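Local coordinates for protein putative sugar isomerase (Parabacteroides distasonis, PDB 3LMZ) that is a putative sugar isomerase of the xylose isomerase-like TIM-barrel family, probably acting on a sugar or related substrate, though its reaction is not established, at residues His134-Thr145 and His166-Asp177. Residues are numbered along the deposited sequence; the frame is centred on the assembly and turned at random.
Sequences HGPDIKTYPDAT and HDLRNGCDPVAD. With CIT (citric acid), chain B.
Arg169 reaches across to Asp137 and forms a salt bridge, with Arg169 NH2 2.7 Å from Asp137 OD2. The oxygen lies close to the guanidinium plane, but the donor stands above the carboxylate plane. The arginine chain bends at its third torsion (chi3 60°), which brings one guanidinium face against Pro136 and its edge to Asp137. Pro136 CD lies 3.6 Å from Arg169 NH1. NH1 also gives a weak hydrogen bond to His166 ND1. Water 1 accepts from NH1 and from Asp137 N, and donates to Asp137 OD2 and His134 O. Lys198 O and Gly200 O take further bonds from the guanidinium, so its rotation is well fixed.

The carbonyl O of His134 sits over the centre of the His166 ring, 3.6 Å above its plane. Both segments follow neighbouring parallel strands of the TIM barrel, 128-132 and 158-163, and the two histidines line a pocket occupied by citrate, probably from the crystallisation liquor. His166 NE2 donates to citrate O1 and His134 NE2 to citrate O6, each nearly straight and from a ring edge. Such a pocket is consistent with a sugar-binding site.

Farther along, Asn170 ND2 donates to Asp143 OD2 at 3.0 Å. The amide and carboxylate planes are almost perpendicular. Asn170 OD1 rests against Pro136 CB at 3.3 Å. With Asp143 CG between its backbone N and carbonyl carbon (chi1 69°), OD1 caps helix 144-151 at Asp146 N while OD2 meets the amide. Asp167 OD1 accepts from Ala144 N (3.0 Å) on its syn side, though tilted out of the carboxylate plane. Asp167 OD2 is 2.5 Å from Asp177 OD2, so close that one of the two acids probably carries a proton. Water 2 donates to Asp177 OD2 and accepts from Thr145 N.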
ATOM      1  N   HIS A 134      16.341  17.037 -11.042  1.00 14.39           N
ATOM      2  CA  HIS A 134      15.201  17.852 -10.618  1.00 14.12           C
ATOM      3  C   HIS A 134      14.074  18.057 -11.598  1.00 16.73           C
ATOM      4  O   HIS A 134      13.071  18.662 -11.205  1.00 18.72           O
ATOM      5  CB  HIS A 134      15.691  19.210 -10.148  1.00 16.97           C
ATOM      6  CG  HIS A 134      16.280  19.170  -8.782  1.00 17.20           C
ATOM      7  ND1 HIS A 134      17.411  19.870  -8.447  1.00 20.08           N
ATOM      8  CD2 HIS A 134      15.866  18.536  -7.653  1.00 19.70           C
ATOM      9  CE1 HIS A 134      17.696  19.636  -7.171  1.00 17.22           C
ATOM     10  NE2 HIS A 134      16.763  18.850  -6.659  1.00 18.54           N
ATOM     11  N   GLY A 135      14.190  17.516 -12.798  1.00 15.77           N
ATOM     12  CA  GLY A 135      13.121  17.584 -13.787  1.00 15.69           C
ATOM     13  C   GLY A 135      13.018  18.903 -14.508  1.00 16.27           C
ATOM     14  O   GLY A 135      13.865  19.797 -14.381  1.00 16.11           O
ATOM     15  N   PRO A 136      11.984  19.012 -15.328  1.00 14.91           N
ATOM     16  CA  PRO A 136      11.912  20.065 -16.310  1.00 18.04           C
ATOM     17  C   PRO A 136      11.642  21.449 -15.761  1.00 18.16           C
ATOM     18  O   PRO A 136      11.847  22.389 -16.529  1.00 23.74           O
ATOM     19  CB  PRO A 136      10.757  19.640 -17.211  1.00 17.73           C
ATOM     20  CG  PRO A 136       9.868  18.829 -16.318  1.00 17.48           C
ATOM     21  CD  PRO A 136      10.850  18.091 -15.412  1.00 15.45           C
ATOM     22  N   ASP A 137      11.240  21.602 -14.511  1.00 19.17           N
ATOM     23  CA  ASP A 137      10.997  22.959 -13.922  1.00 24.27           C
ATOM     24  C   ASP A 137      12.299  23.688 -13.485  1.00 27.29           C
ATOM     25  O   ASP A 137      12.271  24.908 -13.211  1.00 27.47           O
ATOM     26  CB  ASP A 137      10.083  22.868 -12.695  1.00 26.85           C
ATOM     27  CG  ASP A 137       8.676  22.371 -13.023  1.00 30.73           C
ATOM     28  OD1 ASP A 137       7.980  23.004 -13.833  1.00 39.79           O
ATOM     29  OD2 ASP A 137       8.278  21.350 -12.446  1.00 33.75           O
ATOM     30  N   ILE A 138      13.425  22.954 -13.411  1.00 25.17           N
ATOM     31  CA  ILE A 138      14.664  23.467 -12.822  1.00 23.05           C
ATOM     32  C   ILE A 138      15.804  23.425 -13.866  1.00 23.44           C
ATOM     33  O   ILE A 138      15.934  22.448 -14.609  1.00 24.77           O
ATOM     34  CB  ILE A 138      15.007  22.608 -11.557  1.00 22.78           C
ATOM     35  CG1 ILE A 138      13.984  22.889 -10.444  1.00 28.40           C
ATOM     36  CG2 ILE A 138      16.379  22.867 -11.067  1.00 23.67           C
ATOM     37  CD1 ILE A 138      12.665  22.321 -10.681  1.00 43.34           C
ATOM     38  N   LYS A 139      16.614  24.480 -13.949  1.00 25.78           N
ATOM     39  CA  LYS A 139      17.598  24.600 -15.028  1.00 26.49           C
ATOM     40  C   LYS A 139      18.805  23.689 -14.881  1.00 26.19           C
ATOM     41  O   LYS A 139      19.380  23.222 -15.883  1.00 29.26           O
ATOM     42  CB  LYS A 139      18.084  26.066 -15.202  1.00 29.90           C
ATOM     43  CG  LYS A 139      17.101  26.948 -15.987  1.00 40.98           C
ATOM     44  N   THR A 140      19.216  23.472 -13.639  1.00 21.69           N
ATOM     45  CA  THR A 140      20.405  22.714 -13.352  1.00 24.22           C
ATOM     46  C   THR A 140      20.017  21.287 -12.986  1.00 23.46           C
ATOM     47  O   THR A 140      19.115  21.067 -12.200  1.00 22.34           O
ATOM     48  CB  THR A 140      21.148  23.330 -12.187  1.00 26.33           C
ATOM     49  OG1 THR A 140      21.381  24.729 -12.478  1.00 34.79           O
ATOM     50  CG2 THR A 140      22.482  22.614 -11.975  1.00 25.56           C
ATOM     51  N   TYR A 141      20.698  20.341 -13.615  1.00 17.98           N
ATOM     52  CA  TYR A 141      20.448  18.911 -13.448  1.00 15.53           C
ATOM     53  C   TYR A 141      19.012  18.513 -13.696  1.00 14.89           C
ATOM     54  O   TYR A 141      18.388  17.882 -12.846  1.00 16.20           O
ATOM     55  CB  TYR A 141      20.880  18.404 -12.063  1.00 15.73           C
ATOM     56  CG  TYR A 141      22.257  18.842 -11.643  1.00 13.53           C
ATOM     57  CD1 TYR A 141      23.367  18.451 -12.351  1.00 13.99           C
ATOM     58  CD2 TYR A 141      22.434  19.650 -10.512  1.00 16.96           C
ATOM     59  CE1 TYR A 141      24.655  18.899 -11.988  1.00 15.62           C
ATOM     60  CE2 TYR A 141      23.694  20.088 -10.112  1.00 16.35           C
ATOM     61  CZ  TYR A 141      24.796  19.704 -10.847  1.00 13.27           C
ATOM     62  OH  TYR A 141      26.056  20.179 -10.451  1.00 15.28           O
ATOM     63  N   PRO A 142      18.480  18.865 -14.881  1.00 14.74           N
ATOM     64  CA  PRO A 142      17.100  18.478 -15.120  1.00 16.16           C
ATOM     65  C   PRO A 142      16.861  16.993 -15.202  1.00 14.83           C
ATOM     66  O   PRO A 142      15.756  16.524 -14.840  1.00 15.33           O
ATOM     67  CB  PRO A 142      16.758  19.124 -16.480  1.00 17.61           C
ATOM     68  CG  PRO A 142      18.048  19.392 -17.123  1.00 17.34           C
ATOM     69  CD  PRO A 142      19.084  19.566 -16.018  1.00 19.01           C
ATOM     70  N   ASP A 143      17.868  16.238 -15.676  1.00 13.35           N
ATOM     71  CA  ASP A 143      17.680  14.810 -15.903  1.00 14.39           C
ATOM     72  C   ASP A 143      18.975  13.976 -15.729  1.00 14.43           C
ATOM     73  O   ASP A 143      20.072  14.510 -15.498  1.00 13.82           O
ATOM     74  CB  ASP A 143      16.996  14.551 -17.261  1.00 15.21           C
ATOM     75  CG  ASP A 143      17.892  14.891 -18.477  1.00 14.09           C
ATOM     76  OD1 ASP A 143      19.106  15.161 -18.322  1.00 15.83           O
ATOM     77  OD2 ASP A 143      17.321  14.920 -19.617  1.00 18.09           O
ATOM     78  N   ALA A 144      18.871  12.669 -15.903  1.00 13.04           N
ATOM     79  CA  ALA A 144      19.979  11.777 -15.625  1.00 12.54           C
ATOM     80  C   ALA A 144      21.107  12.040 -16.636  1.00 13.80           C
ATOM     81  O   ALA A 144      22.278  12.064 -16.251  1.00 13.56           O
ATOM     82  CB  ALA A 144      19.506  10.347 -15.721  1.00 13.52           C
ATOM     83  N   THR A 145      20.766  12.310 -17.903  1.00 14.98           N
ATOM     84  CA  THR A 145      21.788  12.571 -18.923  1.00 13.92           C
ATOM     85  C   THR A 145      22.604  13.781 -18.582  1.00 13.67           C
ATOM     86  O   THR A 145      23.826  13.789 -18.755  1.00 14.54           O
ATOM     87  CB  THR A 145      21.150  12.769 -20.295  1.00 15.14           C
ATOM     88  OG1 THR A 145      20.435  11.575 -20.629  1.00 14.19           O
ATOM     89  CG2 THR A 145      22.235  13.143 -21.366  1.00 14.29           C
ATOM     90  N   HIS A 166      11.103  12.701 -11.631  1.00 13.52           N
ATOM     91  CA  HIS A 166      11.607  13.872 -12.344  1.00 15.12           C
ATOM     92  C   HIS A 166      12.223  13.528 -13.705  1.00 13.08           C
ATOM     93  O   HIS A 166      12.057  14.290 -14.670  1.00 14.04           O
ATOM     94  CB  HIS A 166      12.602  14.645 -11.494  1.00 14.49           C
ATOM     95  CG  HIS A 166      11.961  15.332 -10.347  1.00 15.43           C
ATOM     96  ND1 HIS A 166      10.714  15.931 -10.454  1.00 19.08           N
ATOM     97  CD2 HIS A 166      12.386  15.544  -9.077  1.00 20.38           C
ATOM     98  CE1 HIS A 166      10.407  16.482  -9.290  1.00 26.44           C
ATOM     99  NE2 HIS A 166      11.392  16.249  -8.438  1.00 21.54           N
ATOM    100  N   ASP A 167      12.884  12.393 -13.800  1.00 13.66           N
ATOM    101  CA  ASP A 167      13.439  11.957 -15.072  1.00 13.18           C
ATOM    102  C   ASP A 167      12.310  11.763 -16.104  1.00 14.04           C
ATOM    103  O   ASP A 167      12.409  12.236 -17.222  1.00 13.34           O
ATOM    104  CB  ASP A 167      14.255  10.670 -14.867  1.00 14.60           C
ATOM    105  CG  ASP A 167      15.407  10.483 -15.883  1.00 14.69           C
ATOM    106  OD1 ASP A 167      16.154  11.438 -16.182  1.00 12.15           O
ATOM    107  OD2 ASP A 167      15.544   9.309 -16.290  1.00 15.95           O
ATOM    108  N   LEU A 168      11.243  11.056 -15.705  1.00 12.76           N
ATOM    109  CA  LEU A 168      10.163  10.783 -16.621  1.00 13.84           C
ATOM    110  C   LEU A 168       9.482  12.097 -17.009  1.00 13.60           C
ATOM    111  O   LEU A 168       9.094  12.294 -18.161  1.00 14.78           O
ATOM    112  CB  LEU A 168       9.169   9.766 -16.103  1.00 14.83           C
ATOM    113  CG  LEU A 168       8.139   9.184 -17.112  1.00 13.81           C
ATOM    114  CD1 LEU A 168       8.731   8.102 -18.002  1.00 20.68           C
ATOM    115  CD2 LEU A 168       6.899   8.607 -16.403  1.00 14.22           C
ATOM    116  N   ARG A 169       9.331  13.023 -16.056  1.00 13.22           N
ATOM    117  CA  ARG A 169       8.710  14.331 -16.349  1.00 13.93           C
ATOM    118  C   ARG A 169       9.547  15.155 -17.314  1.00 14.58           C
ATOM    119  O   ARG A 169       8.970  16.013 -18.027  1.00 14.74           O
ATOM    120  CB  ARG A 169       8.458  15.123 -15.093  1.00 14.85           C
ATOM    121  CG  ARG A 169       7.324  14.529 -14.264  1.00 13.83           C
ATOM    122  CD  ARG A 169       7.143  15.295 -12.939  1.00 16.64           C
ATOM    123  NE  ARG A 169       6.837  16.692 -13.188  1.00 16.16           N
ATOM    124  CZ  ARG A 169       7.669  17.720 -12.963  1.00 20.21           C
ATOM    125  NH1 ARG A 169       8.855  17.541 -12.440  1.00 24.43           N
ATOM    126  NH2 ARG A 169       7.271  18.968 -13.265  1.00 18.04           N
ATOM    127  N   ASN A 170      10.857  14.922 -17.362  1.00 14.64           N
ATOM    128  CA  ASN A 170      11.684  15.548 -18.365  1.00 16.77           C
ATOM    129  C   ASN A 170      11.594  14.849 -19.737  1.00 14.74           C
ATOM    130  O   ASN A 170      12.324  15.275 -20.677  1.00 15.22           O
ATOM    131  CB  ASN A 170      13.158  15.654 -17.945  1.00 17.42           C
ATOM    132  CG  ASN A 170      13.822  16.879 -18.529  1.00 17.13           C
ATOM    133  OD1 ASN A 170      13.305  17.995 -18.403  1.00 21.96           O
ATOM    134  ND2 ASN A 170      14.960  16.676 -19.190  1.00 19.06           N
ATOM    135  N   GLY A 171      10.731  13.845 -19.894  1.00 16.20           N
ATOM    136  CA  GLY A 171      10.654  13.088 -21.140  1.00 16.72           C
ATOM    137  C   GLY A 171      11.700  11.987 -21.360  1.00 16.94           C
ATOM    138  O   GLY A 171      11.888  11.498 -22.495  1.00 19.78           O
ATOM    139  N   CYS A 172      12.304  11.523 -20.253  1.00 14.42           N
ATOM    140  CA  CYS A 172      13.346  10.511 -20.263  1.00 16.74           C
ATOM    141  C   CYS A 172      12.764   9.234 -19.739  1.00 17.69           C
ATOM    142  O   CYS A 172      11.790   9.281 -18.981  1.00 19.22           O
ATOM    143  CB  CYS A 172      14.541  10.939 -19.431  1.00 14.50           C
ATOM    144  SG  CYS A 172      15.284  12.507 -19.958  1.00 19.82           S
ATOM    145  N   ASP A 173      13.300   8.103 -20.189  1.00 16.41           N
ATOM    146  CA  ASP A 173      12.953   6.756 -19.714  1.00 14.78           C
ATOM    147  C   ASP A 173      13.884   6.426 -18.533  1.00 13.72           C
ATOM    148  O   ASP A 173      15.091   6.248 -18.712  1.00 14.32           O
ATOM    149  CB  ASP A 173      13.173   5.769 -20.864  1.00 15.40           C
ATOM    150  CG  ASP A 173      12.880   4.338 -20.496  1.00 19.93           C
ATOM    151  OD1 ASP A 173      12.806   3.966 -19.323  1.00 16.58           O
ATOM    152  OD2 ASP A 173      12.681   3.562 -21.422  1.00 19.73           O
ATOM    153  N   PRO A 174      13.341   6.397 -17.304  1.00 14.79           N
ATOM    154  CA  PRO A 174      14.285   6.207 -16.177  1.00 14.52           C
ATOM    155  C   PRO A 174      14.910   4.807 -16.145  1.00 14.59           C
ATOM    156  O   PRO A 174      15.971   4.613 -15.579  1.00 15.17           O
ATOM    157  CB  PRO A 174      13.403   6.422 -14.963  1.00 15.83           C
ATOM    158  CG  PRO A 174      12.031   6.112 -15.419  1.00 14.91           C
ATOM    159  CD  PRO A 174      11.945   6.524 -16.854  1.00 14.87           C
ATOM    160  N   VAL A 175      14.213   3.815 -16.706  1.00 13.70           N
ATOM    161  CA  VAL A 175      14.746   2.469 -16.769  1.00 15.32           C
ATOM    162  C   VAL A 175      15.912   2.417 -17.780  1.00 15.00           C
ATOM    163  O   VAL A 175      16.942   1.857 -17.465  1.00 13.59           O
ATOM    164  CB  VAL A 175      13.606   1.448 -17.118  1.00 14.70           C
ATOM    165  CG1 VAL A 175      14.178   0.042 -17.233  1.00 16.90           C
ATOM    166  CG2 VAL A 175      12.441   1.539 -16.061  1.00 14.83           C
ATOM    167  N   ALA A 176      15.753   3.045 -18.959  1.00 15.10           N
ATOM    168  CA  ALA A 176      16.851   3.090 -19.945  1.00 14.98           C
ATOM    169  C   ALA A 176      18.001   3.957 -19.428  1.00 12.57           C
ATOM    170  O   ALA A 176      19.186   3.646 -19.655  1.00 16.96           O
ATOM    171  CB  ALA A 176      16.375   3.561 -21.332  1.00 14.71           C
ATOM    172  N   ASP A 177      17.677   5.022 -18.671  1.00 13.90           N
ATOM    173  CA  ASP A 177      18.750   5.836 -18.069  1.00 13.62           C
ATOM    174  C   ASP A 177      19.548   5.013 -17.024  1.00 14.40           C
ATOM    175  O   ASP A 177      20.774   5.083 -16.952  1.00 15.17           O
ATOM    176  CB  ASP A 177      18.194   7.132 -17.484  1.00 11.75           C
ATOM    177  CG  ASP A 177      17.848   8.141 -18.548  1.00 14.40           C
ATOM    178  OD1 ASP A 177      18.146   7.924 -19.743  1.00 16.11           O
ATOM    179  OD2 ASP A 177      17.210   9.137 -18.203  1.00 14.71           O
TER
HETATM  180  C1  CIT B   1      12.565  17.254  -5.112  1.00 16.95           C
HETATM  181  O1  CIT B   1      11.559  16.652  -5.582  1.00 19.91           O
HETATM  182  O2  CIT B   1      13.508  17.548  -5.905  1.00 19.68           O
HETATM  183  C2  CIT B   1      12.618  17.662  -3.645  1.00 16.19           C
HETATM  184  C3  CIT B   1      14.011  17.572  -3.037  1.00 15.92           C
HETATM  185  O7  CIT B   1      14.587  16.248  -3.027  1.00 16.79           O
HETATM  186  C4  CIT B   1      13.766  18.027  -1.593  1.00 19.29           C
HETATM  187  C5  CIT B   1      14.973  17.951  -0.726  1.00 20.73           C
HETATM  188  O3  CIT B   1      15.122  16.994   0.036  1.00 19.85           O
HETATM  189  O4  CIT B   1      15.848  18.851  -0.799  1.00 26.43           O
HETATM  190  C6  CIT B   1      15.052  18.514  -3.679  1.00 19.36           C
HETATM  191  O5  CIT B   1      14.749  19.742  -3.816  1.00 19.98           O
HETATM  192  O6  CIT B   1      16.164  18.011  -4.102  1.00 18.24           O
HETATM  193  O   HOH W   1      10.777  19.786 -12.138  1.00 20.75           O
HETATM  194  O   HOH W   2      18.075  11.555 -19.058  1.00 16.59           O